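Local coordinates for protein putative TIM-barrel metal-dependent hydrolase (Mycobacterium avium subsp. paratuberculosis S397, PDB 4DZI) that probably acts as a metal-dependent hydrolase of the amidohydrolase family, with two cadmium ions bound in its TIM-barrel active site in this crystal, at residues C[6-11]-C[112-117]; C[105-110]-C[158-163]; C[190-195]-C[223-228]; C[216-221]-C[282-287]. All blocks are in the same frame, centred on the assembly; numbering follows the deposited sequence.

Interaction 1. Residues C[6-11]-C[112-117]; sequences NYRVID and EQDIET
Arg8 crosses Glu116 at a slant from just before strand 9-15. Its CB sits 3.7 Å from Glu116 CB and near Asp114 O; CG passes Asp114 OD1 at 3.6 Å; CD comes near Glu116 CB. The bend at chi3 (-66°) then lays the guanidinium flat against the carboxylate, the planes 11° apart. NE and CZ come near Glu116 OE1, and NH2 lies 4.0 Å from Glu116 CG. NH1 is 3.6 Å from Glu116 OE1, but that oxygen stands above the guanidinium plane, so the salt bridge has no directed N-H. Glu116 OE1 also pairs with Arg386.

The backbones run parallel: Val9 N gives to Asp114 O (3.0 Å), Glu116 N to Val9 O (2.8 Å) and Asp11 N to Thr117 O (3.0 Å). A beta bulge at Glu116 shifts the register by one and leaves Thr117 N buried without a partner. Two neighbouring barrel strands are thus joined by directed backbone bonds, with an ion pair that acts through charge alone at their N-terminal ends.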
loop_
_atom_site.group_PDB
_atom_site.type_symbol
_atom_site.label_atom_id
_atom_site.label_comp_id
_atom_site.label_asym_id
_atom_site.label_seq_id
_atom_site.Cartn_x
_atom_site.Cartn_y
_atom_site.Cartn_z
ATOM N N ASN C 6 -28.266 19.792 -20.638
ATOM C CA ASN C 6 -28.948 19.834 -21.936
ATOM C C ASN C 6 -28.721 18.567 -22.739
ATOM O O ASN C 6 -29.103 18.498 -23.901
ATOM C CB ASN C 6 -28.466 21.051 -22.743
ATOM C CG ASN C 6 -28.877 22.383 -22.101
ATOM O OD1 ASN C 6 -29.948 22.481 -21.538
ATOM N ND2 ASN C 6 -28.014 23.396 -22.186
ATOM N N TYR C 7 -28.082 17.560 -22.137
ATOM C CA TYR C 7 -27.827 16.320 -22.864
ATOM C C TYR C 7 -27.924 15.179 -21.870
ATOM O O TYR C 7 -27.753 15.414 -20.644
ATOM C CB TYR C 7 -26.426 16.346 -23.494
ATOM C CG TYR C 7 -25.361 16.828 -22.512
ATOM C CD1 TYR C 7 -24.717 15.909 -21.637
ATOM C CD2 TYR C 7 -25.036 18.181 -22.423
ATOM C CE1 TYR C 7 -23.763 16.346 -20.723
ATOM C CE2 TYR C 7 -24.078 18.630 -21.521
ATOM C CZ TYR C 7 -23.454 17.702 -20.672
ATOM O OH TYR C 7 -22.515 18.200 -19.770
ATOM N N ARG C 8 -28.207 13.983 -22.380
ATOM C CA ARG C 8 -28.228 12.761 -21.533
ATOM C C ARG C 8 -26.799 12.426 -21.179
ATOM O O ARG C 8 -25.894 12.729 -21.922
ATOM C CB ARG C 8 -28.879 11.588 -22.260
ATOM C CG ARG C 8 -30.363 11.825 -22.574
ATOM C CD ARG C 8 -30.812 10.914 -23.720
ATOM N NE ARG C 8 -30.142 11.272 -24.979
ATOM C CZ ARG C 8 -30.201 10.532 -26.085
ATOM N NH1 ARG C 8 -29.565 10.903 -27.196
ATOM N NH2 ARG C 8 -30.891 9.399 -26.063
ATOM N N VAL C 9 -26.615 11.754 -20.046
ATOM C CA VAL C 9 -25.264 11.417 -19.617
ATOM C C VAL C 9 -24.945 9.962 -19.892
ATOM O O VAL C 9 -25.832 9.153 -20.193
ATOM C CB VAL C 9 -25.061 11.757 -18.132
ATOM C CG1 VAL C 9 -25.335 13.244 -17.897
ATOM C CG2 VAL C 9 -25.963 10.915 -17.231
ATOM N N ILE C 10 -23.660 9.603 -19.795
ATOM C CA ILE C 10 -23.228 8.224 -19.938
ATOM C C ILE C 10 -22.598 7.888 -18.570
ATOM O O ILE C 10 -21.619 8.501 -18.202
ATOM C CB ILE C 10 -22.153 8.093 -21.032
ATOM C CG1 ILE C 10 -22.653 8.693 -22.358
ATOM C CG2 ILE C 10 -21.685 6.626 -21.154
ATOM C CD1 ILE C 10 -23.764 7.923 -23.017
ATOM N N ASP C 11 -23.205 6.977 -17.827
ATOM C CA ASP C 11 -22.793 6.656 -16.441
ATOM C C ASP C 11 -21.945 5.396 -16.480
ATOM O O ASP C 11 -22.460 4.309 -16.811
ATOM C CB ASP C 11 -24.070 6.423 -15.619
ATOM C CG ASP C 11 -23.815 6.412 -14.121
ATOM O OD1 ASP C 11 -22.694 6.039 -13.731
ATOM O OD2 ASP C 11 -24.742 6.757 -13.337
ATOM N N GLU C 112 -35.878 8.484 -16.518
ATOM C CA GLU C 112 -36.107 9.455 -15.447
ATOM C C GLU C 112 -34.800 10.085 -14.992
ATOM O O GLU C 112 -34.728 11.253 -14.682
ATOM C CB GLU C 112 -36.732 8.744 -14.232
ATOM C CG GLU C 112 -38.168 8.284 -14.406
ATOM C CD GLU C 112 -38.504 6.978 -13.687
ATOM O OE1 GLU C 112 -38.068 6.724 -12.524
ATOM O OE2 GLU C 112 -39.246 6.198 -14.315
ATOM N N GLN C 113 -33.736 9.289 -14.972
ATOM C CA GLN C 113 -32.440 9.766 -14.478
ATOM C C GLN C 113 -31.649 10.567 -15.504
ATOM O O GLN C 113 -30.597 11.119 -15.189
ATOM C CB GLN C 113 -31.591 8.547 -14.098
ATOM C CG GLN C 113 -32.025 7.886 -12.800
ATOM C CD GLN C 113 -31.335 6.548 -12.591
ATOM O OE1 GLN C 113 -31.040 5.806 -13.544
ATOM N NE2 GLN C 113 -31.127 6.192 -11.302
ATOM N N ASP C 114 -32.142 10.593 -16.719
ATOM C CA ASP C 114 -31.457 11.207 -17.877
ATOM C C ASP C 114 -30.140 10.553 -18.273
ATOM O O ASP C 114 -29.260 11.191 -18.752
ATOM C CB ASP C 114 -31.289 12.723 -17.773
ATOM C CG ASP C 114 -31.400 13.406 -19.155
ATOM O OD1 ASP C 114 -32.325 13.071 -19.888
ATOM O OD2 ASP C 114 -30.616 14.221 -19.487
ATOM N N ILE C 115 -30.071 9.251 -18.082
ATOM C CA ILE C 115 -28.912 8.474 -18.523
ATOM C C ILE C 115 -29.212 7.831 -19.892
ATOM O O ILE C 115 -30.196 7.077 -20.033
ATOM C CB ILE C 115 -28.588 7.380 -17.487
ATOM C CG1 ILE C 115 -28.193 8.012 -16.143
ATOM C CG2 ILE C 115 -27.451 6.508 -18.009
ATOM C CD1 ILE C 115 -28.106 6.958 -15.028
ATOM N N GLU C 116 -28.399 8.148 -20.908
ATOM C CA GLU C 116 -28.543 7.472 -22.193
ATOM C C GLU C 116 -27.998 6.063 -22.119
ATOM O O GLU C 116 -28.661 5.093 -22.524
ATOM C CB GLU C 116 -27.814 8.210 -23.324
ATOM C CG GLU C 116 -27.784 7.336 -24.566
ATOM C CD GLU C 116 -27.182 8.003 -25.794
ATOM O OE1 GLU C 116 -26.767 9.181 -25.738
ATOM O OE2 GLU C 116 -27.124 7.306 -26.828
ATOM N N THR C 117 -26.771 5.919 -21.602
ATOM C CA THR C 117 -26.160 4.586 -21.548
ATOM C C THR C 117 -25.547 4.408 -20.164
ATOM O O THR C 117 -24.930 5.326 -19.671
ATOM C CB THR C 117 -25.060 4.406 -22.628
ATOM O OG1 THR C 117 -25.641 4.586 -23.940
ATOM C CG2 THR C 117 -24.420 3.010 -22.595
#

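Interaction 2. Residues C[105-110]-C[158-163]; sequences ARIAVM and RPDHRI
Residues 105-110 are a piece of helix 103-113, and they face an irregular segment that makes a type I turn from Arg158 to His161 before entering strand 163-165. The closest CA atoms, those of Ile107 and Arg162, are 7.2 Å apart, so side chains bridge the gap. Asp160 OD1 takes the Arg162 N-H in an Asx turn; the bond is 3.0 Å from Arg162 N to Asp160 OD1, and the N-H comes from above the carboxylate plane. Asp160 OD2 pairs with Arg103 of the same helix.

Ile107 CD1 presses on Arg162 CB at 3.3 Å and on Ile163 CD1 at 3.7 Å, while its other branch, CG2, lies 3.3 Å from Arg162 NH1. Helix 103-113 leads into strand 115-121, whose neighbour in the parallel sheet is strand 163-165, so the helix packs on the entry to the next barrel strand, as in a TIM barrel. Arg162 folds back on itself, with chi2 at -55° and chi3 at -62°, and so brings NH2 to 3.6 Å from Met110 CB. Its guanidinium is held by Asp111 in a salt bridge and by the backbone oxygens of Ile115 and Glu116. Met110 bends at chi3, which carries CE to 3.2 Å from Arg162 O; its SD rests 4.0 Å from Ile163 CG1.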
loop_
_atom_site.group_PDB
_atom_site.type_symbol
_atom_site.label_atom_id
_atom_site.label_comp_id
_atom_site.label_asym_id
_atom_site.label_seq_id
_atom_site.Cartn_x
_atom_site.Cartn_y
_atom_site.Cartn_z
ATOM N N ALA C 105 -37.523 -2.540 -16.611
ATOM C CA ALA C 105 -37.739 -1.592 -15.531
ATOM C C ALA C 105 -36.551 -0.635 -15.399
ATOM O O ALA C 105 -36.736 0.556 -15.089
ATOM C CB ALA C 105 -37.988 -2.308 -14.205
ATOM N N ARG C 106 -35.344 -1.168 -15.593
ATOM C CA ARG C 106 -34.127 -0.335 -15.481
ATOM C C ARG C 106 -34.065 0.765 -16.540
ATOM O O ARG C 106 -33.729 1.918 -16.219
ATOM C CB ARG C 106 -32.855 -1.200 -15.536
ATOM C CG ARG C 106 -31.581 -0.407 -15.211
ATOM C CD ARG C 106 -31.718 0.346 -13.897
ATOM N NE ARG C 106 -30.392 0.774 -13.426
ATOM C CZ ARG C 106 -29.627 0.042 -12.626
ATOM N NH1 ARG C 106 -30.056 -1.137 -12.203
ATOM N NH2 ARG C 106 -28.414 0.481 -12.269
ATOM N N ILE C 107 -34.436 0.421 -17.777
ATOM C CA ILE C 107 -34.426 1.396 -18.868
ATOM C C ILE C 107 -35.375 2.552 -18.558
ATOM O O ILE C 107 -35.073 3.710 -18.796
ATOM C CB ILE C 107 -34.840 0.758 -20.219
ATOM C CG1 ILE C 107 -33.818 -0.291 -20.642
ATOM C CG2 ILE C 107 -35.001 1.829 -21.299
ATOM C CD1 ILE C 107 -32.432 0.276 -20.774
ATOM N N ALA C 108 -36.548 2.231 -18.022
ATOM C CA ALA C 108 -37.494 3.275 -17.660
ATOM C C ALA C 108 -36.975 4.202 -16.558
ATOM O O ALA C 108 -37.221 5.389 -16.593
ATOM C CB ALA C 108 -38.815 2.643 -17.235
ATOM N N VAL C 109 -36.265 3.644 -15.583
ATOM C CA VAL C 109 -35.613 4.468 -14.562
ATOM C C VAL C 109 -34.466 5.297 -15.161
ATOM O O VAL C 109 -34.303 6.448 -14.787
ATOM C CB VAL C 109 -35.130 3.576 -13.378
ATOM C CG1 VAL C 109 -34.174 4.313 -12.447
ATOM C CG2 VAL C 109 -36.352 3.131 -12.585
ATOM N N MET C 110 -33.696 4.714 -16.090
ATOM C CA MET C 110 -32.655 5.473 -16.792
ATOM C C MET C 110 -33.242 6.696 -17.489
ATOM O O MET C 110 -32.660 7.772 -17.471
ATOM C CB MET C 110 -31.878 4.602 -17.792
ATOM C CG MET C 110 -30.992 3.587 -17.033
ATOM S SD MET C 110 -30.360 2.326 -18.079
ATOM C CE MET C 110 -29.496 3.358 -19.274
ATOM N N ARG C 158 -27.441 -4.782 -26.108
ATOM C CA ARG C 158 -28.636 -4.977 -26.948
ATOM C C ARG C 158 -28.785 -3.806 -27.912
ATOM O O ARG C 158 -28.297 -2.729 -27.680
ATOM C CB ARG C 158 -29.870 -5.075 -26.062
ATOM C CG ARG C 158 -29.833 -6.217 -25.060
ATOM C CD ARG C 158 -30.413 -7.516 -25.591
ATOM N NE ARG C 158 -30.260 -8.600 -24.603
ATOM C CZ ARG C 158 -31.070 -8.824 -23.579
ATOM N NH1 ARG C 158 -32.119 -8.044 -23.353
ATOM N NH2 ARG C 158 -30.818 -9.831 -22.751
ATOM N N PRO C 159 -29.506 -4.011 -29.020
ATOM C CA PRO C 159 -29.558 -2.980 -30.059
ATOM C C PRO C 159 -30.000 -1.570 -29.636
ATOM O O PRO C 159 -29.640 -0.615 -30.325
ATOM C CB PRO C 159 -30.544 -3.574 -31.071
ATOM C CG PRO C 159 -30.343 -5.052 -30.923
ATOM C CD PRO C 159 -30.132 -5.270 -29.436
ATOM N N ASP C 160 -30.754 -1.420 -28.530
ATOM C CA ASP C 160 -31.148 -0.088 -28.051
ATOM C C ASP C 160 -29.953 0.728 -27.532
ATOM O O ASP C 160 -30.052 1.938 -27.327
ATOM C CB ASP C 160 -32.310 -0.127 -27.038
ATOM C CG ASP C 160 -31.936 -0.792 -25.707
ATOM O OD1 ASP C 160 -30.738 -0.968 -25.434
ATOM O OD2 ASP C 160 -32.864 -1.160 -24.946
ATOM N N HIS C 161 -28.829 0.043 -27.372
ATOM C CA HIS C 161 -27.592 0.669 -26.857
ATOM C C HIS C 161 -27.791 1.504 -25.606
ATOM O O HIS C 161 -27.134 2.550 -25.431
ATOM C CB HIS C 161 -26.865 1.453 -27.967
ATOM C CG HIS C 161 -26.454 0.593 -29.150
ATOM N ND1 HIS C 161 -25.811 -0.589 -29.008
ATOM C CD2 HIS C 161 -26.629 0.781 -30.530
ATOM C CE1 HIS C 161 -25.600 -1.135 -30.228
ATOM N NE2 HIS C 161 -26.103 -0.294 -31.153
ATOM N N ARG C 162 -28.665 1.047 -24.708
ATOM C CA ARG C 162 -28.896 1.737 -23.442
ATOM C C ARG C 162 -27.996 1.136 -22.350
ATOM O O ARG C 162 -27.657 1.817 -21.387
ATOM C CB ARG C 162 -30.341 1.541 -22.983
ATOM C CG ARG C 162 -31.433 2.139 -23.883
ATOM C CD ARG C 162 -31.222 3.635 -24.141
ATOM N NE ARG C 162 -31.272 4.482 -22.940
ATOM C CZ ARG C 162 -32.383 4.857 -22.311
ATOM N NH1 ARG C 162 -33.575 4.439 -22.745
ATOM N NH2 ARG C 162 -32.331 5.624 -21.230
ATOM N N ILE C 163 -27.621 -0.130 -22.507
ATOM C CA ILE C 163 -26.893 -0.803 -21.415
ATOM C C ILE C 163 -25.676 -1.528 -21.929
ATOM O O ILE C 163 -25.752 -2.341 -22.847
ATOM C CB ILE C 163 -27.838 -1.744 -20.642
ATOM C CG1 ILE C 163 -28.794 -0.897 -19.800
ATOM C CG2 ILE C 163 -27.046 -2.780 -19.844
ATOM C CD1 ILE C 163 -29.842 -1.675 -19.038
#

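Interaction 3. Residues C[190-195]-C[223-228]; sequences KLVLVR and AGVPVG
Val194 and Val227 meet branch to branch, CG2 against CG2 at 3.6 Å, their side chains crossing at a slant. In Val227 the methyl that touches is the one anti to the backbone N; CG1 takes the tighter place between N and the carbonyl carbon (chi1 50°). Toward the N-terminal ends Val192 CG1 meets Val225 CG1 at 4.0 Å, the two side chains crossing at about a right angle. Val225 CG1 also packs on the peptide of Lys190, lying 3.7 Å from Lys190 C.

Leu191 swings its CG away from its own backbone N (chi1 174°), and this takes CD1 across to Pro226, 3.6 Å from Pro226 O. Leu193 CD2 lies 3.8 Å from Gly228 O. Gly228 has no side chain, so both leucines can come close to its backbone.

The main chains are joined by three bonds: Val192 N to Pro226 O, Gly228 N to Val192 O, which is short at 2.6 Å, and Val194 N to Gly228 O. Leu220 of helix 214-223 packs on Val192 and Val225, while Trp217 of the same helix packs on Val227. Strand 192-193, that helix and strand 227-230 form a beta-alpha-beta crossover, the repeating unit of a TIM barrel; the second strand ends at His230, a cadmium ligand.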
loop_
_atom_site.group_PDB
_atom_site.type_symbol
_atom_site.label_atom_id
_atom_site.label_comp_id
_atom_site.label_asym_id
_atom_site.label_seq_id
_atom_site.Cartn_x
_atom_site.Cartn_y
_atom_site.Cartn_z
ATOM N N LYS C 190 -18.768 -4.736 -25.233
ATOM C CA LYS C 190 -18.073 -3.493 -25.539
ATOM C C LYS C 190 -17.090 -3.105 -24.419
ATOM O O LYS C 190 -16.324 -2.132 -24.556
ATOM C CB LYS C 190 -19.077 -2.349 -25.761
ATOM C CG LYS C 190 -20.079 -2.610 -26.882
ATOM C CD LYS C 190 -19.390 -2.867 -28.198
ATOM C CE LYS C 190 -20.401 -2.770 -29.361
ATOM N NZ LYS C 190 -21.470 -3.804 -29.260
ATOM N N LEU C 191 -17.178 -3.834 -23.311
ATOM C CA LEU C 191 -16.316 -3.589 -22.125
ATOM C C LEU C 191 -16.213 -4.941 -21.427
ATOM O O LEU C 191 -17.224 -5.671 -21.353
ATOM C CB LEU C 191 -16.959 -2.555 -21.172
ATOM C CG LEU C 191 -16.262 -2.292 -19.820
ATOM C CD1 LEU C 191 -14.871 -1.679 -19.999
ATOM C CD2 LEU C 191 -17.127 -1.371 -18.975
ATOM N N VAL C 192 -15.015 -5.336 -20.973
ATOM C CA VAL C 192 -14.918 -6.563 -20.182
ATOM C C VAL C 192 -14.284 -6.208 -18.833
ATOM O O VAL C 192 -13.464 -5.282 -18.760
ATOM C CB VAL C 192 -14.082 -7.667 -20.865
ATOM C CG1 VAL C 192 -14.584 -7.921 -22.282
ATOM C CG2 VAL C 192 -12.611 -7.277 -20.874
ATOM N N LEU C 193 -14.628 -6.949 -17.793
ATOM C CA LEU C 193 -14.029 -6.698 -16.475
ATOM C C LEU C 193 -12.975 -7.751 -16.183
ATOM O O LEU C 193 -13.248 -8.942 -16.272
ATOM C CB LEU C 193 -15.098 -6.791 -15.374
ATOM C CG LEU C 193 -16.232 -5.804 -15.579
ATOM C CD1 LEU C 193 -17.205 -5.985 -14.408
ATOM C CD2 LEU C 193 -15.725 -4.368 -15.639
ATOM N N VAL C 194 -11.769 -7.323 -15.821
ATOM C CA VAL C 194 -10.791 -8.243 -15.281
ATOM C C VAL C 194 -10.575 -7.798 -13.847
ATOM O O VAL C 194 -10.590 -6.599 -13.571
ATOM C CB VAL C 194 -9.468 -8.163 -16.083
ATOM C CG1 VAL C 194 -8.331 -8.926 -15.375
ATOM C CG2 VAL C 194 -9.661 -8.751 -17.492
ATOM N N ARG C 195 -10.444 -8.757 -12.939
ATOM C CA ARG C 195 -10.357 -8.390 -11.540
ATOM C C ARG C 195 -9.028 -7.667 -11.225
ATOM O O ARG C 195 -7.972 -8.116 -11.641
ATOM C CB ARG C 195 -10.508 -9.626 -10.672
ATOM C CG ARG C 195 -10.597 -9.280 -9.181
ATOM C CD ARG C 195 -10.974 -10.498 -8.338
ATOM N NE ARG C 195 -9.994 -11.568 -8.539
ATOM C CZ ARG C 195 -9.319 -12.174 -7.567
ATOM N NH1 ARG C 195 -9.488 -11.835 -6.284
ATOM N NH2 ARG C 195 -8.473 -13.159 -7.881
ATOM N N ALA C 223 -9.876 -5.534 -30.937
ATOM C CA ALA C 223 -11.321 -5.333 -30.989
ATOM C C ALA C 223 -11.751 -3.922 -30.573
ATOM O O ALA C 223 -12.902 -3.541 -30.755
ATOM C CB ALA C 223 -12.025 -6.372 -30.126
ATOM N N GLY C 224 -10.831 -3.152 -30.006
ATOM C CA GLY C 224 -11.164 -1.827 -29.482
ATOM C C GLY C 224 -12.025 -1.869 -28.228
ATOM O O GLY C 224 -12.708 -0.880 -27.897
ATOM N N VAL C 225 -11.959 -2.979 -27.499
ATOM C CA VAL C 225 -12.749 -3.170 -26.285
ATOM C C VAL C 225 -11.855 -2.975 -25.042
ATOM O O VAL C 225 -10.860 -3.711 -24.854
ATOM C CB VAL C 225 -13.382 -4.586 -26.278
ATOM C CG1 VAL C 225 -13.893 -4.962 -24.886
ATOM C CG2 VAL C 225 -14.510 -4.663 -27.314
ATOM N N PRO C 226 -12.204 -1.986 -24.188
ATOM C CA PRO C 226 -11.378 -1.754 -22.996
ATOM C C PRO C 226 -11.492 -2.851 -21.951
ATOM O O PRO C 226 -12.491 -3.562 -21.881
ATOM C CB PRO C 226 -11.921 -0.432 -22.421
ATOM C CG PRO C 226 -12.909 0.094 -23.401
ATOM C CD PRO C 226 -13.318 -1.029 -24.305
ATOM N N VAL C 227 -10.461 -2.967 -21.122
ATOM C CA VAL C 227 -10.546 -3.774 -19.921
ATOM C C VAL C 227 -10.945 -2.838 -18.792
ATOM O O VAL C 227 -10.362 -1.761 -18.616
ATOM C CB VAL C 227 -9.208 -4.488 -19.595
ATOM C CG1 VAL C 227 -8.030 -3.508 -19.607
ATOM C CG2 VAL C 227 -9.324 -5.249 -18.274
ATOM N N GLY C 228 -11.947 -3.243 -18.018
ATOM C CA GLY C 228 -12.318 -2.433 -16.863
ATOM C C GLY C 228 -11.891 -3.131 -15.592
ATOM O O GLY C 228 -11.927 -4.354 -15.508
#

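Interaction 4. Residues C[216-221]-C[282-287]; sequences VWARLA and TRHPKL
His284 lays one ring face over Trp217 CB, which stands 3.7 Å from the ring centroid and only 14° off the normal, a CH-pi contact. Arg283 CB lies against the opposite face, so the imidazole is sandwiched, and NE2 bonds to Asp214, which fixes its rotation. CE1 of His284 also comes within 3.9 Å of Ala218 CB. The five-membered ring of Trp217 is oblique to the imidazole, the planes 56° apart.

Leu287 forks over the helix: with CG anti to the backbone N (chi1 -175°), CD2 reaches Trp217 CE3 at 3.7 Å and CD1 reaches Leu220 CB at 3.9 Å. Ala221 CB fits against Leu287 CB at 4.1 Å. A water donates to both Ala221 O and Lys286 O, each at 2.8 Å, linking the two backbones.

The contact sets helix 214-223 against the type I turn that follows helix 280-283 and leads into strand 289-292; Met275 of helix 266-277 also packs on Trp217 and Leu287.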
loop_
_atom_site.group_PDB
_atom_site.type_symbol
_atom_site.label_atom_id
_atom_site.label_comp_id
_atom_site.label_asym_id
_atom_site.label_seq_id
_atom_site.Cartn_x
_atom_site.Cartn_y
_atom_site.Cartn_z
ATOM N N VAL C 216 -4.836 -12.662 -24.720
ATOM C CA VAL C 216 -6.032 -11.945 -24.245
ATOM C C VAL C 216 -5.931 -10.429 -24.494
ATOM O O VAL C 216 -6.858 -9.831 -25.035
ATOM C CB VAL C 216 -6.293 -12.242 -22.747
ATOM C CG1 VAL C 216 -7.406 -11.334 -22.201
ATOM C CG2 VAL C 216 -6.659 -13.717 -22.562
ATOM N N TRP C 217 -4.861 -9.779 -24.046
ATOM C CA TRP C 217 -4.764 -8.329 -24.287
ATOM C C TRP C 217 -4.770 -7.998 -25.755
ATOM O O TRP C 217 -5.338 -6.966 -26.154
ATOM C CB TRP C 217 -3.514 -7.712 -23.686
ATOM C CG TRP C 217 -3.345 -7.975 -22.216
ATOM C CD1 TRP C 217 -2.234 -8.538 -21.574
ATOM C CD2 TRP C 217 -4.314 -7.723 -21.147
ATOM N NE1 TRP C 217 -2.429 -8.605 -20.223
ATOM C CE2 TRP C 217 -3.671 -8.155 -19.902
ATOM C CE3 TRP C 217 -5.619 -7.179 -21.095
ATOM C CZ2 TRP C 217 -4.296 -8.032 -18.668
ATOM C CZ3 TRP C 217 -6.241 -7.078 -19.848
ATOM C CH2 TRP C 217 -5.597 -7.500 -18.665
ATOM N N ALA C 218 -4.147 -8.848 -26.574
ATOM C CA ALA C 218 -4.173 -8.589 -28.024
ATOM C C ALA C 218 -5.604 -8.684 -28.601
ATOM O O ALA C 218 -5.995 -7.851 -29.438
ATOM C CB ALA C 218 -3.209 -9.520 -28.784
ATOM N N ARG C 219 -6.380 -9.685 -28.166
ATOM C CA ARG C 219 -7.776 -9.751 -28.609
ATOM C C ARG C 219 -8.555 -8.472 -28.255
ATOM O O ARG C 219 -9.295 -7.934 -29.069
ATOM C CB ARG C 219 -8.506 -10.970 -28.054
ATOM C CG ARG C 219 -8.071 -12.320 -28.603
ATOM C CD ARG C 219 -8.435 -12.530 -30.070
ATOM N NE ARG C 219 -8.758 -13.942 -30.332
ATOM C CZ ARG C 219 -7.873 -14.930 -30.493
ATOM N NH1 ARG C 219 -6.560 -14.706 -30.424
ATOM N NH2 ARG C 219 -8.310 -16.165 -30.723
ATOM N N LEU C 220 -8.400 -7.976 -27.031
ATOM C CA LEU C 220 -9.180 -6.805 -26.638
ATOM C C LEU C 220 -8.709 -5.570 -27.391
ATOM O O LEU C 220 -9.501 -4.724 -27.805
ATOM C CB LEU C 220 -9.042 -6.566 -25.117
ATOM C CG LEU C 220 -9.666 -7.668 -24.275
ATOM C CD1 LEU C 220 -9.303 -7.455 -22.809
ATOM C CD2 LEU C 220 -11.176 -7.652 -24.464
ATOM N N ALA C 221 -7.388 -5.427 -27.520
ATOM C CA ALA C 221 -6.855 -4.237 -28.112
ATOM C C ALA C 221 -7.269 -4.157 -29.602
ATOM O O ALA C 221 -7.650 -3.102 -30.079
ATOM C CB ALA C 221 -5.332 -4.258 -27.973
ATOM N N THR C 282 3.036 -1.401 -23.396
ATOM C CA THR C 282 4.169 -1.417 -24.330
ATOM C C THR C 282 3.877 -2.429 -25.430
ATOM O O THR C 282 4.002 -2.112 -26.615
ATOM C CB THR C 282 5.453 -1.788 -23.594
ATOM O OG1 THR C 282 5.714 -0.800 -22.593
ATOM C CG2 THR C 282 6.650 -1.899 -24.598
ATOM N N ARG C 283 3.452 -3.626 -25.059
ATOM C CA ARG C 283 3.184 -4.678 -26.048
ATOM C C ARG C 283 1.869 -4.468 -26.781
ATOM O O ARG C 283 1.691 -4.949 -27.922
ATOM C CB ARG C 283 3.218 -6.067 -25.409
ATOM C CG ARG C 283 4.610 -6.455 -24.912
ATOM C CD ARG C 283 4.653 -7.861 -24.363
ATOM N NE ARG C 283 3.833 -8.005 -23.149
ATOM C CZ ARG C 283 4.207 -7.655 -21.922
ATOM N NH1 ARG C 283 5.391 -7.083 -21.700
ATOM N NH2 ARG C 283 3.362 -7.850 -20.907
ATOM N N HIS C 284 0.952 -3.758 -26.127
ATOM C CA HIS C 284 -0.391 -3.547 -26.664
ATOM C C HIS C 284 -0.791 -2.097 -26.568
ATOM O O HIS C 284 -1.615 -1.713 -25.731
ATOM C CB HIS C 284 -1.384 -4.445 -25.919
ATOM C CG HIS C 284 -0.911 -5.873 -25.799
ATOM N ND1 HIS C 284 -1.022 -6.764 -26.817
ATOM C CD2 HIS C 284 -0.250 -6.534 -24.769
ATOM C CE1 HIS C 284 -0.489 -7.944 -26.438
ATOM N NE2 HIS C 284 -0.028 -7.808 -25.181
ATOM N N PRO C 285 -0.210 -1.242 -27.419
ATOM C CA PRO C 285 -0.361 0.203 -27.251
ATOM C C PRO C 285 -1.773 0.698 -27.516
ATOM O O PRO C 285 -2.126 1.771 -27.061
ATOM C CB PRO C 285 0.629 0.798 -28.270
ATOM C CG PRO C 285 0.922 -0.323 -29.220
ATOM C CD PRO C 285 0.787 -1.599 -28.449
ATOM N N LYS C 286 -2.577 -0.100 -28.221
ATOM C CA LYS C 286 -3.991 0.267 -28.460
ATOM C C LYS C 286 -4.921 -0.114 -27.300
ATOM O O LYS C 286 -6.087 0.298 -27.305
ATOM C CB LYS C 286 -4.539 -0.352 -29.768
ATOM C CG LYS C 286 -3.771 0.001 -31.040
ATOM C CD LYS C 286 -4.628 -0.350 -32.249
ATOM C CE LYS C 286 -3.804 -0.774 -33.452
ATOM N NZ LYS C 286 -3.029 0.369 -33.993
ATOM N N LEU C 287 -4.433 -0.921 -26.351
ATOM C CA LEU C 287 -5.274 -1.412 -25.236
ATOM C C LEU C 287 -5.736 -0.254 -24.372
ATOM O O LEU C 287 -4.937 0.598 -23.982
ATOM C CB LEU C 287 -4.527 -2.425 -24.379
ATOM C CG LEU C 287 -5.375 -3.077 -23.271
ATOM C CD1 LEU C 287 -6.441 -4.011 -23.862
ATOM C CD2 LEU C 287 -4.471 -3.913 -22.358
HETATM O O HOH W 1 -8.327 -1.013 -28.289
#

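How the interactions relate
From the N terminus, interaction 1 closes a loop of about a hundred residues by setting strand 9-15 beside strand 115-121. Interaction 2 opens inside that loop and closes beyond it, so the two cross; they share helix 103-113, and residues 158-163 bring in the third strand. Interaction 3 follows in series and closes the short crossover to strand 227-230. Interaction 4 starts within it and ends beyond, crossing interaction 3 and attaching the outer helix to the approach to strand 289-292. The first pair ties the three-stranded part of the barrel; interaction 3 joins two strands of the four-stranded part and interaction 4 packs a helix beside it. Nearest atoms of interactions 2 and 3 are about 5 Å apart.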